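Local coordinates for acetylcholine-binding protein (Bulinus truncatus, PDB 2BJ0) that probably binds acetylcholine as a soluble pentamer, being a homologue of the ligand-binding domain of nicotinic acetylcholine receptors, at residues Glu42-Glu47 with Thr121-Asn126; Leu172-Gln177 with Thr197-Lys202; Asn89-Pro94 with Arg117-Cys122. All blocks are in the same frame, centred on the assembly; numbering follows the deposited sequence.

How the contacts relate
Read from the N terminus, the chain enters contact 1 at the turn leading into strand 45-57. It passes loop 89-94, the first half of contact 3, and then runs along strand 109-121, whose end serves both contacts. Contact 3 closes a short loop nested inside the longer one closed by contact 1; they share Thr-121 and Cys-122 and are joined within one sheet by strand pairing and the Glu-47 to Arg-119 salt bridge. Contact 2 follows in series and pairs strands 170-183 and 190-202 as a hairpin. It belongs to the second sheet, and packing between the sheets ties it to both: Phe-200 reaches Val-46 and Leu-124 of contact 1, Phe-198 meets Phe-120 of contact 3.

Contact 1: residues Glu42-Glu47 with Thr121-Asn126; sequences EKDQVE and TCDLIN
At the start of the Cys-loop, Asp-44, in the turn before strand 45-57, holds Cys-122 and Leu-124 by two different groups. Its backbone O accepts the N-H of Cys-122 at 3.0 Å. Its carboxylate OD1 accepts the N-H of Leu-124, also at 3.0 Å from N and nearly straight, the donor standing well above the carboxylate plane. CG lies anti to the carbonyl carbon and beside the backbone N (chi1 -85°), which brings it to 3.3 Å from Cys-122 O, on the side of the Cys-loop backbone. Asp-44 itself has a left-handed backbone (phi 55°) and, with Gln-45, forms a G1 beta bulge opposite Asp-40. The other oxygen, OD2, shares a water with Asp-123 OD1, 2.7 Å from each. That water donates to both acids, whose side chains lie alongside one another with OD2 and OD1 4.0 Å apart, and so probably eases the repulsion between them. Asp-123 OD1 also accepts from Ile-125 N, forming an Asx turn. An alanine in place of Asp-44 would probably leave the Leu-124 N-H without its acceptor and the water with one acid fewer to hold it. On the apolar side, Val-46 CG2 meets Leu-124 CD2 at 3.8 Å and Cys-122 CB at 3.9 Å. Phe-200 of strand 190-202 covers Val-46 and Leu-124. Gln-45 and Thr-121 form an antiparallel non-hydrogen-bonded pair, and the amide of Gln-45 and the hydroxyl of Thr-121 turn to Val-37 and Asn-35 of a neighbouring subunit. Cys-122 is linked to Cys-135 by a disulfide. A turn between two strands seated against the first residues of a disulfide-closed loop is the arrangement found in Cys-loop receptors at the end of the ligand-binding domain that faces the membrane domain.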
loop_
_atom_site.group_PDB
_atom_site.type_symbol
_atom_site.label_atom_id
_atom_site.label_comp_id
_atom_site.label_asym_id
_atom_site.label_seq_id
_atom_site.Cartn_x
_atom_site.Cartn_y
_atom_site.Cartn_z
ATOM N N GLU A 42 21.503 -15.087 12.402
ATOM C CA GLU A 42 22.472 -14.059 12.061
ATOM C C GLU A 42 22.034 -12.650 12.411
ATOM O O GLU A 42 22.882 -11.794 12.685
ATOM C CB GLU A 42 22.848 -14.120 10.577
ATOM C CG GLU A 42 23.457 -15.464 10.172
ATOM C CD GLU A 42 24.419 -16.024 11.223
ATOM O OE1 GLU A 42 25.429 -15.333 11.547
ATOM O OE2 GLU A 42 24.167 -17.165 11.723
ATOM N N LYS A 43 20.727 -12.401 12.388
ATOM C CA LYS A 43 20.205 -11.075 12.685
ATOM C C LYS A 43 19.557 -11.036 14.054
ATOM O O LYS A 43 19.257 -9.956 14.541
ATOM C CB LYS A 43 19.201 -10.623 11.628
ATOM C CG LYS A 43 19.820 -10.421 10.248
ATOM C CD LYS A 43 18.813 -9.881 9.235
ATOM C CE LYS A 43 19.461 -9.834 7.836
ATOM N NZ LYS A 43 18.444 -9.571 6.778
ATOM N N ASP A 44 19.365 -12.204 14.679
ATOM C CA ASP A 44 18.604 -12.296 15.927
ATOM C C ASP A 44 17.203 -11.701 15.801
ATOM O O ASP A 44 16.836 -10.831 16.577
ATOM C CB ASP A 44 19.357 -11.599 17.050
ATOM C CG ASP A 44 20.372 -12.503 17.705
ATOM O OD1 ASP A 44 20.263 -13.748 17.556
ATOM O OD2 ASP A 44 21.312 -12.051 18.385
ATOM N N GLN A 45 16.452 -12.165 14.794
ATOM C CA GLN A 45 15.098 -11.711 14.549
ATOM C C GLN A 45 14.166 -12.896 14.350
ATOM O O GLN A 45 14.539 -13.912 13.743
ATOM C CB GLN A 45 15.050 -10.775 13.323
ATOM C CG GLN A 45 15.846 -9.498 13.548
ATOM C CD GLN A 45 15.950 -8.622 12.295
ATOM O OE1 GLN A 45 15.271 -8.877 11.306
ATOM N NE2 GLN A 45 16.812 -7.593 12.348
ATOM N N VAL A 46 12.942 -12.734 14.848
ATOM C CA VAL A 46 11.899 -13.782 14.861
ATOM C C VAL A 46 10.627 -13.194 14.302
ATOM O O VAL A 46 10.323 -12.031 14.582
ATOM C CB VAL A 46 11.628 -14.270 16.318
ATOM C CG1 VAL A 46 10.407 -15.166 16.373
ATOM C CG2 VAL A 46 12.860 -15.040 16.822
ATOM N N GLU A 47 9.922 -13.967 13.475
ATOM C CA GLU A 47 8.622 -13.578 12.921
ATOM C C GLU A 47 7.679 -14.691 13.302
ATOM O O GLU A 47 7.976 -15.858 13.106
ATOM C CB GLU A 47 8.624 -13.490 11.370
ATOM C CG GLU A 47 9.374 -12.346 10.728
ATOM C CD GLU A 47 8.932 -12.097 9.272
ATOM O OE1 GLU A 47 8.352 -13.007 8.624
ATOM O OE2 GLU A 47 9.149 -10.971 8.770
ATOM N N THR A 121 13.099 -8.492 17.609
ATOM C CA THR A 121 14.419 -9.053 17.875
ATOM C C THR A 121 14.389 -9.924 19.113
ATOM O O THR A 121 13.604 -9.695 20.022
ATOM C CB THR A 121 15.535 -7.965 18.021
ATOM O OG1 THR A 121 15.286 -7.185 19.181
ATOM C CG2 THR A 121 15.417 -6.932 16.950
ATOM N N CYS A 122 15.274 -10.918 19.120
ATOM C CA CYS A 122 15.355 -11.902 20.153
ATOM C C CYS A 122 16.771 -12.427 20.063
ATOM O O CYS A 122 17.273 -12.634 18.961
ATOM C CB CYS A 122 14.369 -13.053 19.864
ATOM S SG CYS A 122 14.177 -14.222 21.270
ATOM N N ASP A 123 17.423 -12.607 21.207
ATOM C CA ASP A 123 18.709 -13.349 21.246
ATOM C C ASP A 123 18.521 -14.852 20.985
ATOM O O ASP A 123 17.969 -15.580 21.829
ATOM C CB ASP A 123 19.407 -13.130 22.599
ATOM C CG ASP A 123 20.856 -13.549 22.590
ATOM O OD1 ASP A 123 21.271 -14.308 21.687
ATOM O OD2 ASP A 123 21.660 -13.159 23.471
ATOM N N LEU A 124 18.962 -15.308 19.813
ATOM C CA LEU A 124 18.772 -16.706 19.409
ATOM C C LEU A 124 19.999 -17.607 19.623
ATOM O O LEU A 124 20.119 -18.677 19.044
ATOM C CB LEU A 124 18.287 -16.799 17.948
ATOM C CG LEU A 124 16.956 -16.078 17.677
ATOM C CD1 LEU A 124 16.577 -16.210 16.214
ATOM C CD2 LEU A 124 15.861 -16.625 18.607
ATOM N N ILE A 125 20.909 -17.188 20.482
ATOM C CA ILE A 125 22.126 -17.959 20.651
ATOM C C ILE A 125 21.780 -19.390 21.099
ATOM O O ILE A 125 22.468 -20.335 20.748
ATOM C CB ILE A 125 23.076 -17.219 21.628
ATOM C CG1 ILE A 125 24.503 -17.764 21.498
ATOM C CG2 ILE A 125 22.509 -17.223 23.042
ATOM C CD1 ILE A 125 25.569 -16.797 21.989
ATOM N N ASN A 126 20.698 -19.555 21.848
ATOM C CA ASN A 126 20.354 -20.865 22.362
ATOM C C ASN A 126 19.221 -21.572 21.637
ATOM O O ASN A 126 18.632 -22.508 22.205
ATOM C CB ASN A 126 20.011 -20.787 23.857
ATOM C CG ASN A 126 21.211 -20.487 24.727
ATOM O OD1 ASN A 126 21.083 -19.854 25.782
ATOM N ND2 ASN A 126 22.384 -20.933 24.302
HETATM O O HOH W 1 22.720 -14.024 19.460
#

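Contact 2: residues Leu172-Gln177 with Thr197-Lys202; sequences LLSATQ and TFAFRK
Leu-172 and Phe-198 meet at the apolar centre of this strand pair, the methyl CD1 of the leucine lying 3.9 Å from CD2 of the ring and the two side chains crossing at about a right angle. In the leucine CG is anti to the backbone N (chi1 -178°), and chi2 of 60° then places CD1 near the ring. Next along, Ala-175 CB rests against Phe-198 CB at 3.9 Å, so the root of the phenylalanine is held by a small neighbour while its ring leads away from strand 172-177. With Phe-200 these residues make one face of the sheet. Its two phenylalanines are buried against the facing sheet, Phe-198 on Ile-36 and Val-48, and Phe-200 on Ile-36, Ala-39 and Val-46, whereas Leu-172 packs on the loop residues Ala-162 and Phe-165. Ser-174, Thr-176, Thr-197 and Ala-199 line the other face, with Ser-174 OG 3.6 Å from Ala-199 CB. Between the faces runs the backbone ladder. Thr-176 and Thr-197 exchange a reciprocal pair of bonds, and Ala-199 N donates to Ser-174 O. Ala-199 O in turn takes two donors, Leu-173 N at 2.8 Å and, weakly, Ser-174 N at 3.4 Å; both residues face Ala-199 in a classic beta bulge, and the register slips by one. The bulge also directs the Leu-173 side chain toward the partner strand. At the polar edge its CD2 sits over the centre of one face of the Arg-201 guanidinium, 3.7 Å above the plane. That flat group is further fixed by a salt bridge from NE to Asp-171 and a bond from NH1 to the carbonyl of Glu-130. In sum, it is the bulged body of an antiparallel hairpin, the one that in acetylcholine-binding proteins bears at its tip the vicinal disulfide, here Cys-186 with Cys-187.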
loop_
_atom_site.group_PDB
_atom_site.type_symbol
_atom_site.label_atom_id
_atom_site.label_comp_id
_atom_site.label_asym_id
_atom_site.label_seq_id
_atom_site.Cartn_x
_atom_site.Cartn_y
_atom_site.Cartn_z
ATOM N N LEU A 172 7.520 -25.451 19.875
ATOM C CA LEU A 172 7.204 -24.472 20.880
ATOM C C LEU A 172 7.225 -25.137 22.262
ATOM O O LEU A 172 6.407 -26.004 22.542
ATOM C CB LEU A 172 5.823 -23.887 20.625
ATOM C CG LEU A 172 5.306 -22.801 21.556
ATOM C CD1 LEU A 172 6.216 -21.573 21.565
ATOM C CD2 LEU A 172 3.920 -22.431 21.079
ATOM N N LEU A 173 8.120 -24.699 23.127
ATOM C CA LEU A 173 8.269 -25.329 24.453
ATOM C C LEU A 173 7.247 -24.853 25.468
ATOM O O LEU A 173 6.679 -25.663 26.183
ATOM C CB LEU A 173 9.708 -25.152 24.992
ATOM C CG LEU A 173 10.757 -25.678 23.997
ATOM C CD1 LEU A 173 12.179 -25.309 24.383
ATOM C CD2 LEU A 173 10.619 -27.172 23.772
ATOM N N SER A 174 7.016 -23.539 25.540
ATOM C CA SER A 174 6.064 -22.949 26.495
ATOM C C SER A 174 5.671 -21.566 26.049
ATOM O O SER A 174 6.355 -20.965 25.226
ATOM C CB SER A 174 6.715 -22.790 27.853
ATOM O OG SER A 174 7.927 -22.090 27.681
ATOM N N ALA A 175 4.586 -21.060 26.620
ATOM C CA ALA A 175 4.084 -19.740 26.292
ATOM C C ALA A 175 3.162 -19.303 27.392
ATOM O O ALA A 175 2.267 -20.046 27.777
ATOM C CB ALA A 175 3.335 -19.758 24.926
ATOM N N THR A 176 3.390 -18.106 27.919
ATOM C CA THR A 176 2.459 -17.497 28.857
ATOM C C THR A 176 2.341 -16.016 28.542
ATOM O O THR A 176 2.996 -15.510 27.634
ATOM C CB THR A 176 2.913 -17.676 30.330
ATOM O OG1 THR A 176 4.209 -17.091 30.500
ATOM C CG2 THR A 176 3.164 -19.155 30.675
ATOM N N GLN A 177 1.489 -15.331 29.296
ATOM C CA GLN A 177 1.404 -13.879 29.241
ATOM C C GLN A 177 1.300 -13.289 30.635
ATOM O O GLN A 177 0.826 -13.933 31.565
ATOM C CB GLN A 177 0.235 -13.433 28.367
ATOM C CG GLN A 177 -1.135 -13.509 28.991
ATOM C CD GLN A 177 -2.224 -13.309 27.956
ATOM O OE1 GLN A 177 -2.142 -13.878 26.866
ATOM N NE2 GLN A 177 -3.240 -12.502 28.283
ATOM N N THR A 197 5.520 -14.233 26.693
ATOM C CA THR A 197 6.827 -14.852 26.779
ATOM C C THR A 197 6.702 -16.291 26.273
ATOM O O THR A 197 5.817 -17.024 26.699
ATOM C CB THR A 197 7.337 -14.814 28.248
ATOM O OG1 THR A 197 7.507 -13.442 28.649
ATOM C CG2 THR A 197 8.733 -15.367 28.330
ATOM N N PHE A 198 7.551 -16.670 25.326
ATOM C CA PHE A 198 7.557 -18.026 24.846
ATOM C C PHE A 198 8.978 -18.537 24.681
ATOM O O PHE A 198 9.925 -17.749 24.553
ATOM C CB PHE A 198 6.681 -18.205 23.581
ATOM C CG PHE A 198 7.181 -17.460 22.365
ATOM C CD1 PHE A 198 6.834 -16.133 22.157
ATOM C CD2 PHE A 198 7.984 -18.104 21.427
ATOM C CE1 PHE A 198 7.303 -15.455 21.017
ATOM C CE2 PHE A 198 8.463 -17.421 20.274
ATOM C CZ PHE A 198 8.119 -16.115 20.090
ATOM N N ALA A 199 9.128 -19.859 24.774
ATOM C CA ALA A 199 10.377 -20.523 24.508
ATOM C C ALA A 199 10.179 -21.457 23.338
ATOM O O ALA A 199 9.181 -22.143 23.259
ATOM C CB ALA A 199 10.824 -21.323 25.742
ATOM N N PHE A 200 11.137 -21.478 22.424
ATOM C CA PHE A 200 11.073 -22.366 21.278
ATOM C C PHE A 200 12.467 -22.846 20.873
ATOM O O PHE A 200 13.458 -22.214 21.202
ATOM C CB PHE A 200 10.372 -21.655 20.095
ATOM C CG PHE A 200 11.253 -20.684 19.332
ATOM C CD1 PHE A 200 11.576 -19.447 19.868
ATOM C CD2 PHE A 200 11.707 -20.999 18.055
ATOM C CE1 PHE A 200 12.379 -18.562 19.158
ATOM C CE2 PHE A 200 12.493 -20.119 17.336
ATOM C CZ PHE A 200 12.833 -18.906 17.884
ATOM N N ARG A 201 12.544 -23.930 20.113
ATOM C CA ARG A 201 13.830 -24.423 19.650
ATOM C C ARG A 201 13.701 -24.963 18.221
ATOM O O ARG A 201 12.599 -25.170 17.761
ATOM C CB ARG A 201 14.356 -25.496 20.621
ATOM C CG ARG A 201 13.453 -26.723 20.722
ATOM C CD ARG A 201 14.084 -27.961 21.374
ATOM N NE ARG A 201 13.126 -29.070 21.377
ATOM C CZ ARG A 201 12.910 -29.872 22.417
ATOM N NH1 ARG A 201 13.572 -29.689 23.556
ATOM N NH2 ARG A 201 12.006 -30.837 22.329
ATOM N N LYS A 202 14.816 -25.146 17.505
ATOM C CA LYS A 202 14.786 -25.793 16.185
ATOM C C LYS A 202 14.469 -27.298 16.338
ATOM O O LYS A 202 14.836 -27.894 17.342
ATOM C CB LYS A 202 16.112 -25.582 15.441
ATOM C CG LYS A 202 16.484 -24.113 15.262
ATOM C CD LYS A 202 17.877 -23.905 14.707
ATOM C CE LYS A 202 17.817 -23.386 13.264
ATOM N NZ LYS A 202 19.048 -22.598 12.825
#

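Contact 3: residues Asn89-Pro94 with Arg117-Cys122; sequences NAIAAP and RVRFTC
Over one face of the Arg-119 guanidinium lies Ala-92 CB, 3.7 Å above the plane and shifted toward the rim, closest to NH1. At the edge, in the plane, a water accepts from NH1 at 2.9 Å and passes a bond on to Ile-91 O, so loop and arginine are joined by both a face and an edge. NE makes a salt bridge with Glu-47. The chain bends at chi3 (-64°), which carries NE out of line with the aliphatic part, and that part crosses Ile-91 at about a right angle: CD1 of the isoleucine is 3.8 Å from Arg-119 CD. The side chains of Asn-89 and Phe-120 lie side by side, pointing the same way, with amide and ring planes 34° apart. Their contact falls on Phe-120 CB, met by Asn-89 O at 3.4 Å and by Asn-89 ND2 at 4.0 Å; the amide itself bonds to the backbones of Arg-136 and Lys-138. Ile-91 N donates to Arg-119 O at 2.9 Å, the direct hydrogen bond between loop and strand. Beyond it Ile-91 CG2 touches Thr-121 CG2 at 3.8 Å, and Pro-94 CB approaches Val-118 CG2 at 4.2 Å. Ala-92 N is buried with no partner in the model. The loop thus covers one side of the end of strand 109-121, which pairs with strand 45-57 and also with strands 95-96 and 101-105, while Phe-120 reaches strand 133-141 of the second sheet and a neighbouring subunit packs its Val-37 on Ile-91 and its Arg-117 on Arg-119.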
loop_
_atom_site.group_PDB
_atom_site.type_symbol
_atom_site.label_atom_id
_atom_site.label_comp_id
_atom_site.label_asym_id
_atom_site.label_seq_id
_atom_site.Cartn_x
_atom_site.Cartn_y
_atom_site.Cartn_z
ATOM N N ASN A 89 7.557 -3.721 20.831
ATOM C CA ASN A 89 8.889 -4.144 20.427
ATOM C C ASN A 89 8.941 -4.622 18.971
ATOM O O ASN A 89 9.831 -5.350 18.590
ATOM C CB ASN A 89 9.474 -5.198 21.380
ATOM C CG ASN A 89 8.669 -6.496 21.444
ATOM O OD1 ASN A 89 7.430 -6.523 21.396
ATOM N ND2 ASN A 89 9.394 -7.597 21.595
ATOM N N ALA A 90 7.965 -4.229 18.176
ATOM C CA ALA A 90 7.937 -4.661 16.782
ATOM C C ALA A 90 9.011 -3.911 16.021
ATOM O O ALA A 90 9.330 -2.754 16.339
ATOM C CB ALA A 90 6.585 -4.406 16.159
ATOM N N ILE A 91 9.613 -4.588 15.056
ATOM C CA ILE A 91 10.649 -3.973 14.274
ATOM C C ILE A 91 10.226 -3.857 12.800
ATOM O O ILE A 91 11.009 -3.430 11.979
ATOM C CB ILE A 91 12.009 -4.722 14.422
ATOM C CG1 ILE A 91 11.971 -6.082 13.728
ATOM C CG2 ILE A 91 12.445 -4.841 15.944
ATOM C CD1 ILE A 91 13.392 -6.642 13.441
ATOM N N ALA A 92 9.008 -4.253 12.484
ATOM C CA ALA A 92 8.434 -4.081 11.142
ATOM C C ALA A 92 6.941 -3.905 11.385
ATOM O O ALA A 92 6.465 -4.267 12.469
ATOM C CB ALA A 92 8.728 -5.303 10.254
ATOM N N ALA A 93 6.212 -3.256 10.456
ATOM C CA ALA A 93 4.772 -3.037 10.638
ATOM C C ALA A 93 4.100 -4.425 10.628
ATOM O O ALA A 93 4.403 -5.223 9.748
ATOM C CB ALA A 93 4.196 -2.142 9.487
ATOM N N PRO A 94 3.274 -4.779 11.612
ATOM C CA PRO A 94 2.673 -6.116 11.592
ATOM C C PRO A 94 1.752 -6.229 10.386
ATOM O O PRO A 94 1.073 -5.268 10.061
ATOM C CB PRO A 94 1.863 -6.168 12.871
ATOM C CG PRO A 94 1.647 -4.774 13.207
ATOM C CD PRO A 94 2.909 -4.030 12.825
ATOM N N ARG A 117 1.224 -11.175 11.128
ATOM C CA ARG A 117 2.618 -11.590 11.102
ATOM C C ARG A 117 3.449 -10.462 11.696
ATOM O O ARG A 117 3.461 -9.361 11.142
ATOM C CB ARG A 117 3.096 -11.896 9.662
ATOM C CG ARG A 117 4.567 -12.276 9.673
ATOM C CD ARG A 117 5.159 -12.784 8.353
ATOM N NE ARG A 117 4.780 -11.982 7.196
ATOM C CZ ARG A 117 5.607 -11.642 6.219
ATOM N NH1 ARG A 117 6.892 -11.980 6.267
ATOM N NH2 ARG A 117 5.153 -10.930 5.203
ATOM N N VAL A 118 4.143 -10.760 12.808
ATOM C CA VAL A 118 4.856 -9.794 13.646
ATOM C C VAL A 118 6.349 -10.149 13.765
ATOM O O VAL A 118 6.697 -11.284 14.085
ATOM C CB VAL A 118 4.260 -9.762 15.099
ATOM C CG1 VAL A 118 4.814 -8.588 15.881
ATOM C CG2 VAL A 118 2.757 -9.606 15.053
ATOM N N ARG A 119 7.213 -9.158 13.553
ATOM C CA ARG A 119 8.647 -9.339 13.574
ATOM C C ARG A 119 9.264 -8.556 14.720
ATOM O O ARG A 119 8.893 -7.417 14.974
ATOM C CB ARG A 119 9.262 -8.851 12.241
ATOM C CG ARG A 119 10.763 -9.228 12.043
ATOM C CD ARG A 119 11.413 -8.487 10.824
ATOM N NE ARG A 119 10.750 -8.901 9.585
ATOM C CZ ARG A 119 10.795 -8.247 8.413
ATOM N NH1 ARG A 119 11.465 -7.101 8.293
ATOM N NH2 ARG A 119 10.136 -8.744 7.359
ATOM N N PHE A 120 10.256 -9.155 15.377
ATOM C CA PHE A 120 10.885 -8.521 16.541
ATOM C C PHE A 120 12.247 -9.147 16.812
ATOM O O PHE A 120 12.542 -10.193 16.279
ATOM C CB PHE A 120 9.957 -8.636 17.756
ATOM C CG PHE A 120 9.610 -10.044 18.107
ATOM C CD1 PHE A 120 10.429 -10.781 18.983
ATOM C CD2 PHE A 120 8.485 -10.648 17.559
ATOM C CE1 PHE A 120 10.132 -12.110 19.309
ATOM C CE2 PHE A 120 8.182 -11.968 17.868
ATOM C CZ PHE A 120 9.003 -12.703 18.754
ATOM N N THR A 121 13.099 -8.492 17.609
ATOM C CA THR A 121 14.419 -9.053 17.875
ATOM C C THR A 121 14.389 -9.924 19.113
ATOM O O THR A 121 13.604 -9.695 20.022
ATOM C CB THR A 121 15.535 -7.965 18.021
ATOM O OG1 THR A 121 15.286 -7.185 19.181
ATOM C CG2 THR A 121 15.417 -6.932 16.950
ATOM N N CYS A 122 15.274 -10.918 19.120
ATOM C CA CYS A 122 15.355 -11.902 20.153
ATOM C C CYS A 122 16.771 -12.427 20.063
ATOM O O CYS A 122 17.273 -12.634 18.961
ATOM C CB CYS A 122 14.369 -13.053 19.864
ATOM S SG CYS A 122 14.177 -14.222 21.270
HETATM O O HOH W 2 12.640 -5.054 9.912
HETATM O O HOH W 3 5.959 -6.706 12.458
HETATM O O HOH W 4 6.006 -8.170 9.851
#